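Local coordinates for hypothetical protein Atu3615 (Agrobacterium tumefaciens str. C58, PDB 1ZNP) that is of unknown function but belongs to the cupin superfamily, in the DUF985 group, whose members are built on a beta-barrel-like framework, at residues G22-T28 against A42-E48; E63-A69 against T118-V124. All blocks are in the same frame, centred on the assembly; numbering follows the deposited sequence.

Contact 1 (G22-T28 against A42-E48); sequences GGFYHQT and AIYYLLE
Gly22 and Gly23 lead into the first strand with positive phi (112° and 86°); with Tyr45 chi1 t, its OH donates a hydrogen bond to Gly22 O at 2.7 Å. A CB on Gly23 would clash with Leu46 O and Leu47 CD2. From Phe24 to Gln27 the chain is extended and runs antiparallel to 42-48, axes 4.5 Å apart at 161°. Phe24 and Leu46 form a hydrogen-bonded pair (Phe24 N to Leu46 O 3.1 Å, Leu46 N to Phe24 O 2.9 Å); with chi1 m, Phe24 CD1 lies 4.2 Å from Leu46 CD2, on the face covered by helix 7-14. Tyr25 faces Tyr45 as a non-hydrogen-bonded pair, CA-CA 4.4 Å, with Tyr25 CB 3.8 Å from Tyr45 CD1 and Tyr25 CD1 3.8 Å from Ile43 CG1. This is the beta hairpin of strands 24-30 and 41-48 in the cupin sheet. His26 repeats the hydrogen-bonded pattern with Tyr44 (His26 N to Tyr44 O 3.1 Å, Tyr44 N to His26 O 2.9 Å). Gln27, paired with Ile43, brings CG to 3.7 Å from Ile43 CD1. At Thr28 psi falls to -10°; its N donates to Ala42 O at 3.2 Å, while its CG2 reaches Tyr44 CD1 at 3.5 Å.

Contact 2 (E63-A69 against T118-V124); sequences EVWHYYA and TLVGCTV
Strands 63-68 and 118-124 pair antiparallel, with axes 4.6 Å apart at 152°. At Thr118, CA lies 3.4 Å from Ala69 O in a CA-H...O contact, and OG1 bonds to Ala71 O and Ser113 OG. Leu119 N donates to Ala69 O (2.9 Å), whereas Leu119 O accepts from both Tyr68 N (3.0 Å) and Ala69 N (3.3 Å). Two residues facing one define a classic beta bulge, which shifts the register by one where the chain turns a corner at Ala69. Val120, a non-hydrogen-bonded partner of Tyr67, sets CG2 4.0 Å from Trp65 CE3. Gly121 exchanges 2.8 Å hydrogen bonds with His66 (His66 N to Gly121 O, Gly121 N to His66 O), and the m rotamer of His66 adds a weak bond from ND1 to Gly121 O at 3.3 Å. A CB on Gly121 would collide with Tyr68 OH. Cys122, chi1 m, places SG 3.9 Å from the centroid of the Trp65 five-membered ring, 11° off its normal: a sulfur-aromatic contact. Thr123 pairs with Val64 (Val64 N to Thr123 O 2.8 Å, Thr123 N to Val64 O 3.0 Å). Val124 CG2 lies 3.7 Å from Glu63 OE2. Glu63 OE1 bonds to Gln109 NE2 and Trp65 NE1 to Gln109 OE1, so on the face bearing Glu63, Trp65 and Cys122 these two polar atoms have partners beside apolar and sulfur-aromatic packing in the barrel interior.

Overall arrangement
Contact 1 closes before contact 2 opens along the chain, yet their centres lie only 9 Å apart, because strand 117-124 returns to pair with strand 41-48. Tyr45 O to Val120 N (2.7 Å) and Leu47 O to Thr118 N (3.0 Å) are probable hydrogen bonds across that seam. The four strands therefore run 24-30, 41-48, 117-124, 63-68 within one mixed sheet, each antiparallel to the next. Contact 1 is a local hairpin, whereas contact 2 joins strands 49 residues apart at the closest segment ends. Together they make a continuous wall of the cupin fold, interleaving early and late parts of the chain.

Contact 1 (G22-T28 against A42-E48)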
ATOM      1  N   GLY A  22      -8.356  18.156   9.605  1.00 26.12           N
ATOM      2  CA  GLY A  22      -9.120  18.383   8.391  1.00 23.78           C
ATOM      3  C   GLY A  22     -10.218  17.334   8.392  1.00 23.39           C
ATOM      4  O   GLY A  22     -10.054  16.286   9.005  1.00 23.21           O
ATOM      5  N   GLY A  23     -11.332  17.609   7.719  1.00 22.83           N
ATOM      6  CA  GLY A  23     -12.429  16.660   7.695  1.00 21.13           C
ATOM      7  C   GLY A  23     -13.356  16.835   8.890  1.00 22.32           C
ATOM      8  O   GLY A  23     -13.206  17.772   9.673  1.00 21.92           O
ATOM      9  N   PHE A  24     -14.311  15.924   9.028  1.00 21.99           N
ATOM     10  CA  PHE A  24     -15.260  15.965  10.126  1.00 24.21           C
ATOM     11  C   PHE A  24     -15.229  14.625  10.848  1.00 24.94           C
ATOM     12  O   PHE A  24     -14.970  13.590  10.234  1.00 26.20           O
ATOM     13  CB  PHE A  24     -16.669  16.262   9.592  1.00 24.98           C
ATOM     14  CG  PHE A  24     -16.736  17.497   8.751  1.00 25.44           C
ATOM     15  CD1 PHE A  24     -16.267  17.483   7.441  1.00 26.25           C
ATOM     16  CD2 PHE A  24     -17.197  18.691   9.289  1.00 25.39           C
ATOM     17  CE1 PHE A  24     -16.254  18.645   6.678  1.00 28.73           C
ATOM     18  CE2 PHE A  24     -17.188  19.864   8.540  1.00 26.99           C
ATOM     19  CZ  PHE A  24     -16.715  19.844   7.228  1.00 27.80           C
ATOM     20  N   TYR A  25     -15.502  14.627  12.145  1.00 24.49           N
ATOM     21  CA  TYR A  25     -15.450  13.381  12.883  1.00 26.05           C
ATOM     22  C   TYR A  25     -16.312  13.403  14.136  1.00 26.85           C
ATOM     23  O   TYR A  25     -16.861  14.433  14.520  1.00 29.70           O
ATOM     24  CB  TYR A  25     -13.999  13.087  13.277  1.00 25.08           C
ATOM     25  CG  TYR A  25     -13.593  13.680  14.613  1.00 24.96           C
ATOM     26  CD1 TYR A  25     -13.298  12.854  15.692  1.00 24.65           C
ATOM     27  CD2 TYR A  25     -13.533  15.065  14.809  1.00 27.39           C
ATOM     28  CE1 TYR A  25     -12.955  13.377  16.931  1.00 23.42           C
ATOM     29  CE2 TYR A  25     -13.187  15.604  16.057  1.00 24.31           C
ATOM     30  CZ  TYR A  25     -12.901  14.746  17.110  1.00 24.29           C
ATOM     31  OH  TYR A  25     -12.558  15.238  18.347  1.00 23.93           O
ATOM     32  N   HIS A  26     -16.423  12.245  14.770  1.00 26.33           N
ATOM     33  CA  HIS A  26     -17.180  12.107  15.999  1.00 25.84           C
ATOM     34  C   HIS A  26     -16.655  10.864  16.688  1.00 25.08           C
ATOM     35  O   HIS A  26     -16.574   9.803  16.076  1.00 23.36           O
ATOM     36  CB  HIS A  26     -18.682  11.954  15.718  1.00 25.85           C
ATOM     37  CG  HIS A  26     -19.479  11.571  16.925  1.00 26.76           C
ATOM     38  ND1 HIS A  26     -19.755  12.454  17.950  1.00 28.35           N
ATOM     39  CD2 HIS A  26     -20.010  10.383  17.301  1.00 26.14           C
ATOM     40  CE1 HIS A  26     -20.419  11.825  18.904  1.00 27.46           C
ATOM     41  NE2 HIS A  26     -20.587  10.567  18.535  1.00 27.71           N
ATOM     42  N   GLN A  27     -16.280  10.994  17.952  1.00 25.93           N
ATOM     43  CA  GLN A  27     -15.781   9.844  18.695  1.00 26.02           C
ATOM     44  C   GLN A  27     -17.016   9.045  19.085  1.00 25.76           C
ATOM     45  O   GLN A  27     -17.978   9.592  19.622  1.00 27.06           O
ATOM     46  CB  GLN A  27     -15.007  10.289  19.937  1.00 26.05           C
ATOM     47  CG  GLN A  27     -14.414   9.141  20.741  1.00 29.04           C
ATOM     48  CD  GLN A  27     -13.578   9.617  21.920  1.00 30.44           C
ATOM     49  OE1 GLN A  27     -12.543  10.258  21.747  1.00 32.71           O
ATOM     50  NE2 GLN A  27     -14.032   9.308  23.127  1.00 32.74           N
ATOM     51  N   THR A  28     -16.992   7.751  18.801  1.00 24.20           N
ATOM     52  CA  THR A  28     -18.124   6.889  19.092  1.00 21.81           C
ATOM     53  C   THR A  28     -17.852   5.960  20.248  1.00 20.68           C
ATOM     54  O   THR A  28     -18.756   5.296  20.732  1.00 21.62           O
ATOM     55  CB  THR A  28     -18.461   6.021  17.888  1.00 22.11           C
ATOM     56  OG1 THR A  28     -17.316   5.222  17.560  1.00 23.81           O
ATOM     57  CG2 THR A  28     -18.821   6.884  16.682  1.00 20.76           C
ATOM     58  N   ALA A  42     -12.758   4.431  19.074  1.00 15.99           N
ATOM     59  CA  ALA A  42     -13.279   4.293  17.726  1.00 16.86           C
ATOM     60  C   ALA A  42     -13.790   5.672  17.330  1.00 18.42           C
ATOM     61  O   ALA A  42     -14.075   6.500  18.189  1.00 17.94           O
ATOM     62  CB  ALA A  42     -14.414   3.257  17.682  1.00 11.86           C
ATOM     63  N   ILE A  43     -13.937   5.901  16.029  1.00 20.74           N
ATOM     64  CA  ILE A  43     -14.354   7.200  15.533  1.00 21.66           C
ATOM     65  C   ILE A  43     -14.989   7.098  14.145  1.00 19.93           C
ATOM     66  O   ILE A  43     -14.702   6.175  13.402  1.00 22.59           O
ATOM     67  CB  ILE A  43     -13.098   8.118  15.465  1.00 23.66           C
ATOM     68  CG1 ILE A  43     -13.138   9.135  16.594  1.00 26.93           C
ATOM     69  CG2 ILE A  43     -12.923   8.723  14.085  1.00 25.08           C
ATOM     70  CD1 ILE A  43     -12.279   8.740  17.793  1.00 28.32           C
ATOM     71  N   TYR A  44     -15.873   8.034  13.825  1.00 18.46           N
ATOM     72  CA  TYR A  44     -16.486   8.121  12.504  1.00 16.98           C
ATOM     73  C   TYR A  44     -15.669   9.281  11.925  1.00 16.40           C
ATOM     74  O   TYR A  44     -15.435  10.268  12.619  1.00 15.19           O
ATOM     75  CB  TYR A  44     -17.971   8.516  12.587  1.00 16.80           C
ATOM     76  CG  TYR A  44     -18.939   7.356  12.703  1.00 15.38           C
ATOM     77  CD1 TYR A  44     -20.088   7.458  13.482  1.00 14.86           C
ATOM     78  CD2 TYR A  44     -18.679   6.143  12.073  1.00 15.41           C
ATOM     79  CE1 TYR A  44     -20.951   6.372  13.645  1.00 16.21           C
ATOM     80  CE2 TYR A  44     -19.527   5.059  12.223  1.00 14.32           C
ATOM     81  CZ  TYR A  44     -20.661   5.174  13.012  1.00 16.45           C
ATOM     82  OH  TYR A  44     -21.487   4.086  13.163  1.00 13.70           O
ATOM     83  N   TYR A  45     -15.211   9.156  10.682  1.00 17.31           N
ATOM     84  CA  TYR A  45     -14.406  10.202  10.064  1.00 18.44           C
ATOM     85  C   TYR A  45     -14.803  10.373   8.594  1.00 19.63           C
ATOM     86  O   TYR A  45     -15.058   9.389   7.895  1.00 20.14           O
ATOM     87  CB  TYR A  45     -12.921   9.833  10.175  1.00 18.10           C
ATOM     88  CG  TYR A  45     -11.967  10.900   9.686  1.00 20.58           C
ATOM     89  CD1 TYR A  45     -11.857  12.126  10.341  1.00 22.44           C
ATOM     90  CD2 TYR A  45     -11.148  10.674   8.582  1.00 22.80           C
ATOM     91  CE1 TYR A  45     -10.945  13.103   9.906  1.00 23.51           C
ATOM     92  CE2 TYR A  45     -10.240  11.636   8.143  1.00 23.43           C
ATOM     93  CZ  TYR A  45     -10.144  12.843   8.810  1.00 22.77           C
ATOM     94  OH  TYR A  45      -9.232  13.779   8.387  1.00 24.80           O
ATOM     95  N   LEU A  46     -14.839  11.615   8.122  1.00 20.13           N
ATOM     96  CA  LEU A  46     -15.242  11.878   6.750  1.00 21.68           C
ATOM     97  C   LEU A  46     -14.458  12.957   6.019  1.00 23.40           C
ATOM     98  O   LEU A  46     -14.158  14.020   6.567  1.00 22.31           O
ATOM     99  CB  LEU A  46     -16.737  12.232   6.714  1.00 22.25           C
ATOM    100  CG  LEU A  46     -17.330  12.601   5.346  1.00 24.63           C
ATOM    101  CD1 LEU A  46     -18.774  12.168   5.258  1.00 26.41           C
ATOM    102  CD2 LEU A  46     -17.218  14.088   5.123  1.00 27.91           C
ATOM    103  N   LEU A  47     -14.130  12.673   4.764  1.00 23.68           N
ATOM    104  CA  LEU A  47     -13.428  13.631   3.925  1.00 26.11           C
ATOM    105  C   LEU A  47     -14.308  13.856   2.699  1.00 26.14           C
ATOM    106  O   LEU A  47     -15.092  12.991   2.339  1.00 25.32           O
ATOM    107  CB  LEU A  47     -12.065  13.078   3.497  1.00 27.11           C
ATOM    108  CG  LEU A  47     -11.063  12.713   4.597  1.00 27.56           C
ATOM    109  CD1 LEU A  47      -9.878  12.025   3.962  1.00 27.42           C
ATOM    110  CD2 LEU A  47     -10.614  13.948   5.355  1.00 27.68           C
ATOM    111  N   GLU A  48     -14.197  15.024   2.076  1.00 29.26           N
ATOM    112  CA  GLU A  48     -14.988  15.326   0.884  1.00 30.85           C
ATOM    113  C   GLU A  48     -14.000  15.786  -0.152  1.00 30.72           C
ATOM    114  O   GLU A  48     -12.834  15.991   0.158  1.00 31.37           O
ATOM    115  CB  GLU A  48     -15.970  16.468   1.135  1.00 33.05           C
ATOM    116  CG  GLU A  48     -16.447  16.626   2.558  1.00 37.05           C
ATOM    117  CD  GLU A  48     -17.386  17.808   2.718  1.00 38.54           C
ATOM    118  OE1 GLU A  48     -17.668  18.190   3.873  1.00 39.77           O
ATOM    119  OE2 GLU A  48     -17.843  18.350   1.686  1.00 38.41           O
TER

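Contact 2 (E63-A69 against T118-V124)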
ATOM      1  N   GLU A  63      -3.254   2.897  14.593  1.00 17.25           N
ATOM      2  CA  GLU A  63      -4.561   3.296  14.134  1.00 19.69           C
ATOM      3  C   GLU A  63      -4.956   2.468  12.916  1.00 20.31           C
ATOM      4  O   GLU A  63      -4.170   2.300  11.989  1.00 21.43           O
ATOM      5  CB  GLU A  63      -4.561   4.783  13.789  1.00 23.05           C
ATOM      6  CG  GLU A  63      -5.882   5.270  13.216  1.00 29.36           C
ATOM      7  CD  GLU A  63      -6.062   6.766  13.364  1.00 31.19           C
ATOM      8  OE1 GLU A  63      -5.080   7.502  13.137  1.00 33.58           O
ATOM      9  OE2 GLU A  63      -7.189   7.196  13.697  1.00 32.83           O
ATOM     10  N   VAL A  64      -6.164   1.925  12.928  1.00 19.89           N
ATOM     11  CA  VAL A  64      -6.624   1.144  11.801  1.00 18.51           C
ATOM     12  C   VAL A  64      -7.786   1.860  11.117  1.00 19.03           C
ATOM     13  O   VAL A  64      -8.767   2.249  11.769  1.00 18.75           O
ATOM     14  CB  VAL A  64      -7.095  -0.247  12.240  1.00 19.88           C
ATOM     15  CG1 VAL A  64      -7.614  -1.019  11.030  1.00 15.46           C
ATOM     16  CG2 VAL A  64      -5.953  -0.982  12.938  1.00 17.93           C
ATOM     17  N   TRP A  65      -7.667   2.025   9.804  1.00 17.99           N
ATOM     18  CA  TRP A  65      -8.702   2.681   9.013  1.00 18.75           C
ATOM     19  C   TRP A  65      -9.676   1.660   8.436  1.00 17.23           C
ATOM     20  O   TRP A  65      -9.278   0.573   8.022  1.00 18.82           O
ATOM     21  CB  TRP A  65      -8.066   3.499   7.881  1.00 17.82           C
ATOM     22  CG  TRP A  65      -7.413   4.783   8.325  1.00 20.14           C
ATOM     23  CD1 TRP A  65      -6.383   4.922   9.212  1.00 20.76           C
ATOM     24  CD2 TRP A  65      -7.720   6.105   7.859  1.00 21.03           C
ATOM     25  NE1 TRP A  65      -6.027   6.246   9.322  1.00 21.44           N
ATOM     26  CE2 TRP A  65      -6.831   6.994   8.504  1.00 20.55           C
ATOM     27  CE3 TRP A  65      -8.659   6.624   6.954  1.00 21.05           C
ATOM     28  CZ2 TRP A  65      -6.853   8.369   8.276  1.00 20.66           C
ATOM     29  CZ3 TRP A  65      -8.682   7.994   6.728  1.00 21.06           C
ATOM     30  CH2 TRP A  65      -7.781   8.851   7.387  1.00 21.33           C
ATOM     31  N   HIS A  66     -10.960   2.014   8.424  1.00 17.97           N
ATOM     32  CA  HIS A  66     -12.002   1.125   7.908  1.00 17.08           C
ATOM     33  C   HIS A  66     -12.908   1.891   6.947  1.00 17.72           C
ATOM     34  O   HIS A  66     -13.439   2.953   7.298  1.00 17.84           O
ATOM     35  CB  HIS A  66     -12.857   0.567   9.058  1.00 17.12           C
ATOM     36  CG  HIS A  66     -12.059  -0.033  10.177  1.00 17.93           C
ATOM     37  ND1 HIS A  66     -11.438   0.732  11.145  1.00 19.74           N
ATOM     38  CD2 HIS A  66     -11.784  -1.321  10.487  1.00 16.13           C
ATOM     39  CE1 HIS A  66     -10.821  -0.059  12.002  1.00 18.27           C
ATOM     40  NE2 HIS A  66     -11.017  -1.309  11.627  1.00 19.61           N
ATOM     41  N   TYR A  67     -13.085   1.352   5.744  1.00 15.78           N
ATOM     42  CA  TYR A  67     -13.930   1.987   4.746  1.00 17.16           C
ATOM     43  C   TYR A  67     -15.399   1.657   4.993  1.00 17.98           C
ATOM     44  O   TYR A  67     -15.729   0.498   5.231  1.00 18.61           O
ATOM     45  CB  TYR A  67     -13.536   1.518   3.344  1.00 16.73           C
ATOM     46  CG  TYR A  67     -14.593   1.817   2.311  1.00 18.16           C
ATOM     47  CD1 TYR A  67     -15.661   0.936   2.097  1.00 16.20           C
ATOM     48  CD2 TYR A  67     -14.567   3.011   1.592  1.00 17.49           C
ATOM     49  CE1 TYR A  67     -16.680   1.243   1.192  1.00 16.97           C
ATOM     50  CE2 TYR A  67     -15.575   3.326   0.686  1.00 19.28           C
ATOM     51  CZ  TYR A  67     -16.632   2.443   0.491  1.00 18.03           C
ATOM     52  OH  TYR A  67     -17.644   2.793  -0.378  1.00 18.47           O
ATOM     53  N   TYR A  68     -16.283   2.657   4.936  1.00 16.66           N
ATOM     54  CA  TYR A  68     -17.704   2.374   5.154  1.00 17.50           C
ATOM     55  C   TYR A  68     -18.567   2.720   3.958  1.00 17.25           C
ATOM     56  O   TYR A  68     -19.420   1.933   3.554  1.00 16.37           O
ATOM     57  CB  TYR A  68     -18.266   3.125   6.376  1.00 16.13           C
ATOM     58  CG  TYR A  68     -17.695   2.721   7.729  1.00 16.56           C
ATOM     59  CD1 TYR A  68     -17.361   1.395   8.012  1.00 17.52           C
ATOM     60  CD2 TYR A  68     -17.502   3.668   8.730  1.00 14.42           C
ATOM     61  CE1 TYR A  68     -16.843   1.028   9.268  1.00 15.49           C
ATOM     62  CE2 TYR A  68     -16.992   3.316   9.977  1.00 13.45           C
ATOM     63  CZ  TYR A  68     -16.658   2.004  10.245  1.00 14.09           C
ATOM     64  OH  TYR A  68     -16.115   1.676  11.471  1.00 11.78           O
ATOM     65  N   ALA A  69     -18.334   3.894   3.383  1.00 19.20           N
ATOM     66  CA  ALA A  69     -19.144   4.350   2.264  1.00 18.49           C
ATOM     67  C   ALA A  69     -18.466   5.449   1.463  1.00 19.43           C
ATOM     68  O   ALA A  69     -17.483   6.051   1.910  1.00 19.79           O
ATOM     69  CB  ALA A  69     -20.474   4.849   2.790  1.00 18.64           C
ATOM     70  N   THR A 118     -15.947  10.210   1.517  1.00 18.39           N
ATOM     71  CA  THR A 118     -15.635   8.892   2.011  1.00 16.92           C
ATOM     72  C   THR A 118     -15.877   8.920   3.516  1.00 16.47           C
ATOM     73  O   THR A 118     -15.317   9.750   4.237  1.00 12.75           O
ATOM     74  CB  THR A 118     -14.165   8.485   1.752  1.00 17.81           C
ATOM     75  OG1 THR A 118     -13.890   8.516   0.345  1.00 21.00           O
ATOM     76  CG2 THR A 118     -13.910   7.068   2.266  1.00 14.72           C
ATOM     77  N   LEU A 119     -16.747   8.025   3.961  1.00 14.47           N
ATOM     78  CA  LEU A 119     -17.066   7.877   5.366  1.00 14.80           C
ATOM     79  C   LEU A 119     -16.198   6.707   5.820  1.00 16.10           C
ATOM     80  O   LEU A 119     -16.248   5.632   5.234  1.00 15.83           O
ATOM     81  CB  LEU A 119     -18.536   7.480   5.542  1.00 15.11           C
ATOM     82  CG  LEU A 119     -19.224   7.693   6.894  1.00 15.52           C
ATOM     83  CD1 LEU A 119     -20.177   6.548   7.168  1.00 13.65           C
ATOM     84  CD2 LEU A 119     -18.202   7.796   8.005  1.00 16.71           C
ATOM     85  N   VAL A 120     -15.401   6.908   6.858  1.00 15.33           N
ATOM     86  CA  VAL A 120     -14.581   5.830   7.357  1.00 14.49           C
ATOM     87  C   VAL A 120     -14.672   5.732   8.867  1.00 15.96           C
ATOM     88  O   VAL A 120     -15.265   6.579   9.540  1.00 17.64           O
ATOM     89  CB  VAL A 120     -13.089   6.020   6.987  1.00 13.54           C
ATOM     90  CG1 VAL A 120     -12.915   6.111   5.482  1.00 15.29           C
ATOM     91  CG2 VAL A 120     -12.547   7.272   7.639  1.00 11.18           C
ATOM     92  N   GLY A 121     -14.070   4.669   9.385  1.00 15.94           N
ATOM     93  CA  GLY A 121     -13.998   4.452  10.807  1.00 16.26           C
ATOM     94  C   GLY A 121     -12.523   4.343  11.148  1.00 17.67           C
ATOM     95  O   GLY A 121     -11.713   3.922  10.309  1.00 18.20           O
ATOM     96  N   CYS A 122     -12.166   4.733  12.367  1.00 17.23           N
ATOM     97  CA  CYS A 122     -10.786   4.662  12.817  1.00 18.83           C
ATOM     98  C   CYS A 122     -10.746   4.125  14.228  1.00 19.02           C
ATOM     99  O   CYS A 122     -11.422   4.635  15.118  1.00 21.54           O
ATOM    100  CB  CYS A 122     -10.124   6.038  12.770  1.00 19.12           C
ATOM    101  SG  CYS A 122      -9.790   6.679  11.092  1.00 24.44           S
ATOM    102  N   THR A 123      -9.962   3.071  14.417  1.00 19.19           N
ATOM    103  CA  THR A 123      -9.815   2.456  15.718  1.00 18.21           C
ATOM    104  C   THR A 123      -8.355   2.570  16.152  1.00 20.69           C
ATOM    105  O   THR A 123      -7.431   2.109  15.470  1.00 18.43           O
ATOM    106  CB  THR A 123     -10.242   0.953  15.714  1.00 15.42           C
ATOM    107  OG1 THR A 123      -9.518   0.249  14.701  1.00 16.45           O
ATOM    108  CG2 THR A 123     -11.725   0.802  15.444  1.00 16.04           C
ATOM    109  N   VAL A 124      -8.173   3.227  17.293  1.00 23.36           N
ATOM    110  CA  VAL A 124      -6.861   3.451  17.885  1.00 25.57           C
ATOM    111  C   VAL A 124      -6.850   2.565  19.116  1.00 26.38           C
ATOM    112  O   VAL A 124      -7.581   2.799  20.072  1.00 26.13           O
ATOM    113  CB  VAL A 124      -6.674   4.939  18.286  1.00 23.99           C
ATOM    114  CG1 VAL A 124      -5.254   5.192  18.747  1.00 24.51           C
ATOM    115  CG2 VAL A 124      -6.985   5.830  17.109  1.00 20.95           C
TER